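Local coordinates for cellulase (Xanthomonas axonopodis pv. citri, PDB 4W7W), which probably hydrolyses the beta-1,4-glucosidic bonds of cellulose and binds cello-oligosaccharides, as a glycoside hydrolase family 5 enzyme, at residues L90-L95 against L139-D144; I66-L71 against Q103-D108. All blocks are in the same frame, centred on the assembly; numbering follows the deposited sequence.

Contact 1: L90-L95 against L139-D144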
loop_
_atom_site.group_PDB
_atom_site.type_symbol
_atom_site.label_atom_id
_atom_site.label_comp_id
_atom_site.label_asym_id
_atom_site.label_seq_id
_atom_site.Cartn_x
_atom_site.Cartn_y
_atom_site.Cartn_z
ATOM N N LEU A 90 5.303 -17.761 5.082
ATOM C CA LEU A 90 4.986 -16.701 6.029
ATOM C C LEU A 90 3.823 -15.868 5.524
ATOM O O LEU A 90 2.920 -15.504 6.287
ATOM C CB LEU A 90 6.223 -15.837 6.283
ATOM C CG LEU A 90 7.304 -16.538 7.118
ATOM C CD1 LEU A 90 8.655 -15.863 6.953
ATOM C CD2 LEU A 90 6.919 -16.581 8.592
ATOM N N ILE A 91 3.828 -15.542 4.223
ATOM C CA ILE A 91 2.731 -14.783 3.634
ATOM C C ILE A 91 1.442 -15.591 3.747
ATOM O O ILE A 91 0.405 -15.055 4.119
ATOM C CB ILE A 91 3.040 -14.391 2.177
ATOM C CG1 ILE A 91 4.230 -13.422 2.129
ATOM C CG2 ILE A 91 1.827 -13.789 1.508
ATOM C CD1 ILE A 91 4.855 -13.253 0.762
ATOM N N LYS A 92 1.499 -16.873 3.404
ATOM C CA LYS A 92 0.308 -17.720 3.471
ATOM C C LYS A 92 -0.222 -17.869 4.892
ATOM O O LYS A 92 -1.427 -17.961 5.095
ATOM C CB LYS A 92 0.588 -19.087 2.825
ATOM C CG LYS A 92 0.705 -18.969 1.314
ATOM C CD LYS A 92 0.934 -20.287 0.619
ATOM C CE LYS A 92 0.860 -20.086 -0.885
ATOM N NZ LYS A 92 0.829 -21.365 -1.632
ATOM N N LYS A 93 0.668 -17.865 5.885
ATOM C CA LYS A 93 0.251 -17.903 7.276
ATOM C C LYS A 93 -0.488 -16.615 7.664
ATOM O O LYS A 93 -1.530 -16.659 8.335
ATOM C CB LYS A 93 1.481 -18.148 8.157
ATOM C CG LYS A 93 1.225 -18.196 9.638
ATOM C CD LYS A 93 2.488 -18.603 10.398
ATOM C CE LYS A 93 2.328 -18.481 11.898
ATOM N NZ LYS A 93 3.654 -18.523 12.563
ATOM N N SER A 94 0.015 -15.465 7.225
ATOM C CA SER A 94 -0.719 -14.217 7.417
ATOM C C SER A 94 -2.085 -14.249 6.732
ATOM O O SER A 94 -3.066 -13.746 7.277
ATOM C CB SER A 94 0.089 -13.014 6.917
ATOM O OG SER A 94 1.256 -12.813 7.693
ATOM N N LEU A 95 -2.142 -14.822 5.531
ATOM C CA LEU A 95 -3.410 -14.933 4.832
ATOM C C LEU A 95 -4.411 -15.787 5.609
ATOM O O LEU A 95 -5.592 -15.445 5.651
ATOM C CB LEU A 95 -3.180 -15.493 3.444
ATOM C CG LEU A 95 -4.435 -15.718 2.600
ATOM C CD1 LEU A 95 -5.268 -14.455 2.433
ATOM C CD2 LEU A 95 -4.015 -16.279 1.262
ATOM N N LEU A 139 0.002 -16.798 -9.612
ATOM C CA LEU A 139 -0.220 -18.242 -9.667
ATOM C C LEU A 139 -0.483 -18.817 -8.285
ATOM O O LEU A 139 -1.269 -19.752 -8.154
ATOM C CB LEU A 139 0.958 -18.952 -10.332
ATOM C CG LEU A 139 1.051 -18.759 -11.848
ATOM C CD1 LEU A 139 2.408 -19.205 -12.371
ATOM C CD2 LEU A 139 -0.055 -19.484 -12.595
ATOM N N GLU A 140 0.158 -18.263 -7.263
ATOM C CA GLU A 140 -0.042 -18.746 -5.901
ATOM C C GLU A 140 -1.393 -18.357 -5.316
ATOM O O GLU A 140 -1.974 -19.112 -4.547
ATOM C CB GLU A 140 1.037 -18.224 -4.966
ATOM C CG GLU A 140 2.433 -18.673 -5.274
ATOM C CD GLU A 140 2.640 -20.154 -5.111
ATOM O OE1 GLU A 140 1.897 -20.827 -4.331
ATOM O OE2 GLU A 140 3.590 -20.648 -5.770
ATOM N N PHE A 141 -1.876 -17.158 -5.648
ATOM C CA PHE A 141 -3.004 -16.546 -4.941
ATOM C C PHE A 141 -4.228 -16.308 -5.813
ATOM O O PHE A 141 -5.208 -15.726 -5.347
ATOM C CB PHE A 141 -2.547 -15.245 -4.265
ATOM C CG PHE A 141 -1.538 -15.481 -3.181
ATOM C CD1 PHE A 141 -1.889 -16.152 -2.008
ATOM C CD2 PHE A 141 -0.219 -15.108 -3.351
ATOM C CE1 PHE A 141 -0.949 -16.421 -1.038
ATOM C CE2 PHE A 141 0.731 -15.359 -2.368
ATOM C CZ PHE A 141 0.356 -16.005 -1.205
ATOM N N LYS A 142 -4.208 -16.789 -7.050
ATOM C CA LYS A 142 -5.322 -16.517 -7.954
ATOM C C LYS A 142 -6.650 -17.036 -7.430
ATOM O O LYS A 142 -7.677 -16.411 -7.671
ATOM C CB LYS A 142 -5.066 -17.025 -9.361
ATOM C CG LYS A 142 -4.728 -18.483 -9.427
ATOM C CD LYS A 142 -4.529 -18.917 -10.873
ATOM C CE LYS A 142 -5.855 -19.071 -11.590
ATOM N NZ LYS A 142 -6.520 -20.346 -11.230
ATOM N N ASP A 143 -6.636 -18.139 -6.695
ATOM C CA ASP A 143 -7.872 -18.680 -6.139
ATOM C C ASP A 143 -8.181 -18.229 -4.707
ATOM O O ASP A 143 -9.022 -18.826 -4.038
ATOM C CB ASP A 143 -7.853 -20.205 -6.265
ATOM C CG ASP A 143 -7.656 -20.669 -7.701
ATOM O OD1 ASP A 143 -8.225 -20.039 -8.621
ATOM O OD2 ASP A 143 -6.930 -21.660 -7.915
ATOM N N ASP A 144 -7.547 -17.140 -4.266
ATOM C CA ASP A 144 -7.795 -16.550 -2.952
ATOM C C ASP A 144 -8.518 -15.165 -3.102
ATOM O O ASP A 144 -7.876 -14.154 -3.349
ATOM C CB ASP A 144 -6.464 -16.451 -2.176
ATOM C CG ASP A 144 -5.784 -17.836 -1.911
ATOM O OD1 ASP A 144 -6.417 -18.759 -1.362
ATOM O OD2 ASP A 144 -4.579 -18.004 -2.218
#
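The ring of Phe141 reaches across to helix 85-100 and touches three of its side chains. Ile91 CG2 lies 3.8 Å from Phe141 CZ, and the two side chains are roughly perpendicular. Leu95 comes from the other end of the segment, with CD2 3.8 Å from Phe141 CE1. Leu95 and Phe141 lie side by side, pointing opposite ways. Lys92 uses its apolar stem here: its CG is 3.8 Å from Phe141 CE1, at a slant to the ring. CB of Glu140, the residue just before Phe141, lies over one face of the ring, toward its rim.

Beyond the stem, Lys92 runs out fully extended. Lys92 NZ passes the ring and makes a salt-bridging hydrogen bond of 3.0 Å to Glu140 OE1. The nitrogen meets OE1 nearly along its C-O axis. Glu140 bends at chi2 (-65°), and its side chain runs across that of Lys92 at roughly a right angle. Leu95 CD2 also rests 3.9 Å from Asp144 OD2.

The two helices are neighbours on the outside of a (beta/alpha)8 barrel. Helix 85-100 leads into strand 104-109, and helix 127-141 leads into strand 147-150. The ion pair is on the partly exposed side of the contact, while Ile91, Leu95 and Phe141 are buried toward the sheet.

A type I turn from Phe141 to Asp144 brings the aspartate back toward Leu95. Its backbone bond runs from Asp144 N to Phe141 O. The same carbonyl oxygen accepts a hydrogen bond from Asn181 ND2. Leu88, one turn before Lys92, touches both Glu140 and Phe141. On the barrel side, Leu107 of strand 104-109 and Val147 of strand 147-150 touch Phe141.

Contact 2: I66-L71 against Q103-D108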
loop_
_atom_site.group_PDB
_atom_site.type_symbol
_atom_site.label_atom_id
_atom_site.label_comp_id
_atom_site.label_asym_id
_atom_site.label_seq_id
_atom_site.Cartn_x
_atom_site.Cartn_y
_atom_site.Cartn_z
ATOM N N ILE A 66 -5.992 -5.560 5.728
ATOM C CA ILE A 66 -4.618 -5.459 6.194
ATOM C C ILE A 66 -3.707 -5.313 4.982
ATOM O O ILE A 66 -3.771 -6.136 4.057
ATOM C CB ILE A 66 -4.218 -6.712 6.977
ATOM C CG1 ILE A 66 -5.068 -6.868 8.246
ATOM C CG2 ILE A 66 -2.727 -6.704 7.287
ATOM C CD1 ILE A 66 -4.958 -5.761 9.256
ATOM N N ARG A 67 -2.889 -4.263 4.978
ATOM C CA ARG A 67 -1.813 -4.149 3.994
ATOM C C ARG A 67 -0.547 -4.733 4.613
ATOM O O ARG A 67 -0.194 -4.371 5.738
ATOM C CB ARG A 67 -1.631 -2.691 3.545
ATOM C CG ARG A 67 -0.564 -2.497 2.471
ATOM C CD ARG A 67 -0.695 -1.128 1.843
ATOM N NE ARG A 67 0.258 -0.818 0.785
ATOM C CZ ARG A 67 1.358 -0.086 0.924
ATOM N NH1 ARG A 67 1.799 0.306 2.108
ATOM N NH2 ARG A 67 2.022 0.281 -0.153
ATOM N N LEU A 68 0.078 -5.656 3.891
ATOM C CA LEU A 68 1.210 -6.423 4.375
ATOM C C LEU A 68 2.446 -6.147 3.521
ATOM O O LEU A 68 2.641 -6.762 2.471
ATOM C CB LEU A 68 0.887 -7.909 4.343
ATOM C CG LEU A 68 1.958 -8.819 4.925
ATOM C CD1 LEU A 68 2.001 -8.689 6.443
ATOM C CD2 LEU A 68 1.732 -10.263 4.516
ATOM N N PRO A 69 3.286 -5.206 3.967
ATOM C CA PRO A 69 4.577 -5.002 3.298
ATOM C C PRO A 69 5.462 -6.237 3.410
ATOM O O PRO A 69 5.549 -6.846 4.470
ATOM C CB PRO A 69 5.201 -3.859 4.111
ATOM C CG PRO A 69 4.028 -3.119 4.686
ATOM C CD PRO A 69 3.043 -4.203 5.021
ATOM N N PHE A 70 6.143 -6.562 2.320
ATOM C CA PHE A 70 7.214 -7.548 2.344
ATOM C C PHE A 70 8.171 -7.208 1.209
ATOM O O PHE A 70 7.867 -6.380 0.343
ATOM C CB PHE A 70 6.695 -8.985 2.228
ATOM C CG PHE A 70 5.976 -9.251 0.951
ATOM C CD1 PHE A 70 4.634 -8.992 0.874
ATOM C CD2 PHE A 70 6.630 -9.726 -0.168
ATOM C CE1 PHE A 70 3.923 -9.205 -0.276
ATOM C CE2 PHE A 70 5.936 -9.924 -1.351
ATOM C CZ PHE A 70 4.577 -9.676 -1.399
ATOM N N LEU A 71 9.364 -7.790 1.259
ATOM C CA LEU A 71 10.397 -7.437 0.278
ATOM C C LEU A 71 10.484 -8.393 -0.886
ATOM O O LEU A 71 10.506 -9.633 -0.734
ATOM C CB LEU A 71 11.780 -7.395 0.902
ATOM C CG LEU A 71 11.958 -6.390 2.034
ATOM C CD1 LEU A 71 13.416 -6.357 2.430
ATOM C CD2 LEU A 71 11.474 -5.006 1.619
ATOM N N GLN A 103 -10.926 -10.641 6.889
ATOM C CA GLN A 103 -10.179 -9.519 6.321
ATOM C C GLN A 103 -9.619 -9.845 4.947
ATOM O O GLN A 103 -9.300 -10.992 4.628
ATOM C CB GLN A 103 -9.004 -9.154 7.242
ATOM C CG GLN A 103 -9.450 -8.563 8.554
ATOM C CD GLN A 103 -8.388 -8.573 9.634
ATOM O OE1 GLN A 103 -7.605 -9.507 9.741
ATOM N NE2 GLN A 103 -8.397 -7.555 10.480
ATOM N N TYR A 104 -9.462 -8.787 4.170
ATOM C CA TYR A 104 -8.689 -8.808 2.941
ATOM C C TYR A 104 -7.221 -8.564 3.257
ATOM O O TYR A 104 -6.901 -7.869 4.224
ATOM C CB TYR A 104 -9.180 -7.706 2.001
ATOM C CG TYR A 104 -10.605 -7.898 1.552
ATOM C CD1 TYR A 104 -10.907 -8.671 0.427
ATOM C CD2 TYR A 104 -11.659 -7.335 2.258
ATOM C CE1 TYR A 104 -12.213 -8.861 0.012
ATOM C CE2 TYR A 104 -12.970 -7.512 1.845
ATOM C CZ TYR A 104 -13.241 -8.274 0.720
ATOM O OH TYR A 104 -14.532 -8.466 0.282
ATOM N N LEU A 105 -6.337 -9.132 2.436
ATOM C CA LEU A 105 -4.905 -8.990 2.607
ATOM C C LEU A 105 -4.324 -8.408 1.342
ATOM O O LEU A 105 -4.383 -9.024 0.279
ATOM C CB LEU A 105 -4.287 -10.348 2.911
ATOM C CG LEU A 105 -2.801 -10.302 3.280
ATOM C CD1 LEU A 105 -2.578 -9.642 4.634
ATOM C CD2 LEU A 105 -2.191 -11.701 3.265
ATOM N N ILE A 106 -3.770 -7.201 1.459
ATOM C CA ILE A 106 -3.023 -6.587 0.361
ATOM C C ILE A 106 -1.572 -7.034 0.450
ATOM O O ILE A 106 -0.882 -6.747 1.432
ATOM C CB ILE A 106 -3.088 -5.054 0.373
ATOM C CG1 ILE A 106 -4.529 -4.550 0.285
ATOM C CG2 ILE A 106 -2.228 -4.485 -0.743
ATOM C CD1 ILE A 106 -4.683 -3.104 0.697
ATOM N N LEU A 107 -1.116 -7.724 -0.591
ATOM C CA LEU A 107 0.289 -8.094 -0.709
ATOM C C LEU A 107 1.023 -6.885 -1.258
ATOM O O LEU A 107 0.874 -6.557 -2.444
ATOM C CB LEU A 107 0.432 -9.286 -1.651
ATOM C CG LEU A 107 -0.305 -10.542 -1.206
ATOM C CD1 LEU A 107 -0.029 -11.678 -2.185
ATOM C CD2 LEU A 107 0.048 -10.942 0.222
ATOM N N ASP A 108 1.767 -6.195 -0.393
ATOM C CA ASP A 108 2.489 -4.972 -0.774
ATOM C C ASP A 108 3.949 -5.297 -1.009
ATOM O O ASP A 108 4.702 -5.515 -0.071
ATOM C CB ASP A 108 2.345 -3.921 0.339
ATOM C CG ASP A 108 3.420 -2.862 0.336
ATOM O OD1 ASP A 108 4.012 -2.565 -0.721
ATOM O OD2 ASP A 108 3.657 -2.352 1.469
#
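Arg67 and Asp108 stack their flat ends, with guanidinium and carboxylate planes 13° apart. Asp108 OD2 sits over the centre of the guanidinium face, 3.3 Å from Arg67 NH1. This salt bridge works through charge alone, since no N-H points at the oxygen. The arginine is extended from CG to NE, with CG opposite the backbone N (chi1 -177°). Its NH1 and NH2 are bound by Asn28, Glu266, Asn153 and Glu222, so its charge is shared among three acids. Asp108 OD2 is hydrogen-bonded to His110 ND1, a ligand-pocket residue, consistent with a polar cluster beside the sugar site. Pro69 CG is 3.3 Å from Asp108 OD2.

Phe70 has its CG between the backbone N and carbonyl carbon (chi1 62°). The ring thus turns back along the neighbouring strand, one face to Asp108 O. At its edge, Phe70 CE1 is 3.8 Å from Leu107 CB. Leu105 CD1 nests 3.9 Å from Leu68 CB.

Five backbone hydrogen bonds join the parallel strands, from Ile66 N to Phe70 N.

Arg67, Pro69 and Asp108 face the barrel interior, where Arg67 and Pro69 touch Trp299. Leu68, Leu105 and Leu107 face outward against helix 85-100, and strands 24-29 and 147-150 flank the pair.

The centres of contacts 1 and 2 lie about 10 Å apart, and the two touch directly. Along the chain they interleave: strand 65-70, helix 85-100, strand 104-109, helix 127-141. The first three form a beta-alpha-beta crossover. Contact 2 joins neighbouring strands of the barrel wall, and contact 1 joins neighbouring helices of the layer outside it. Leu107 links the layers, with CD2 3.6 Å from Ile91 CG2 and CD1 3.6 Å from Phe141 CD2. Leu105 and Leu68 meet the helix at Leu95 and Ser94. The inward face of 66-71 approaches the sugar site, its Pro69 side chain about 6 Å from a bound glucose unit, while contact 1 lies farther out.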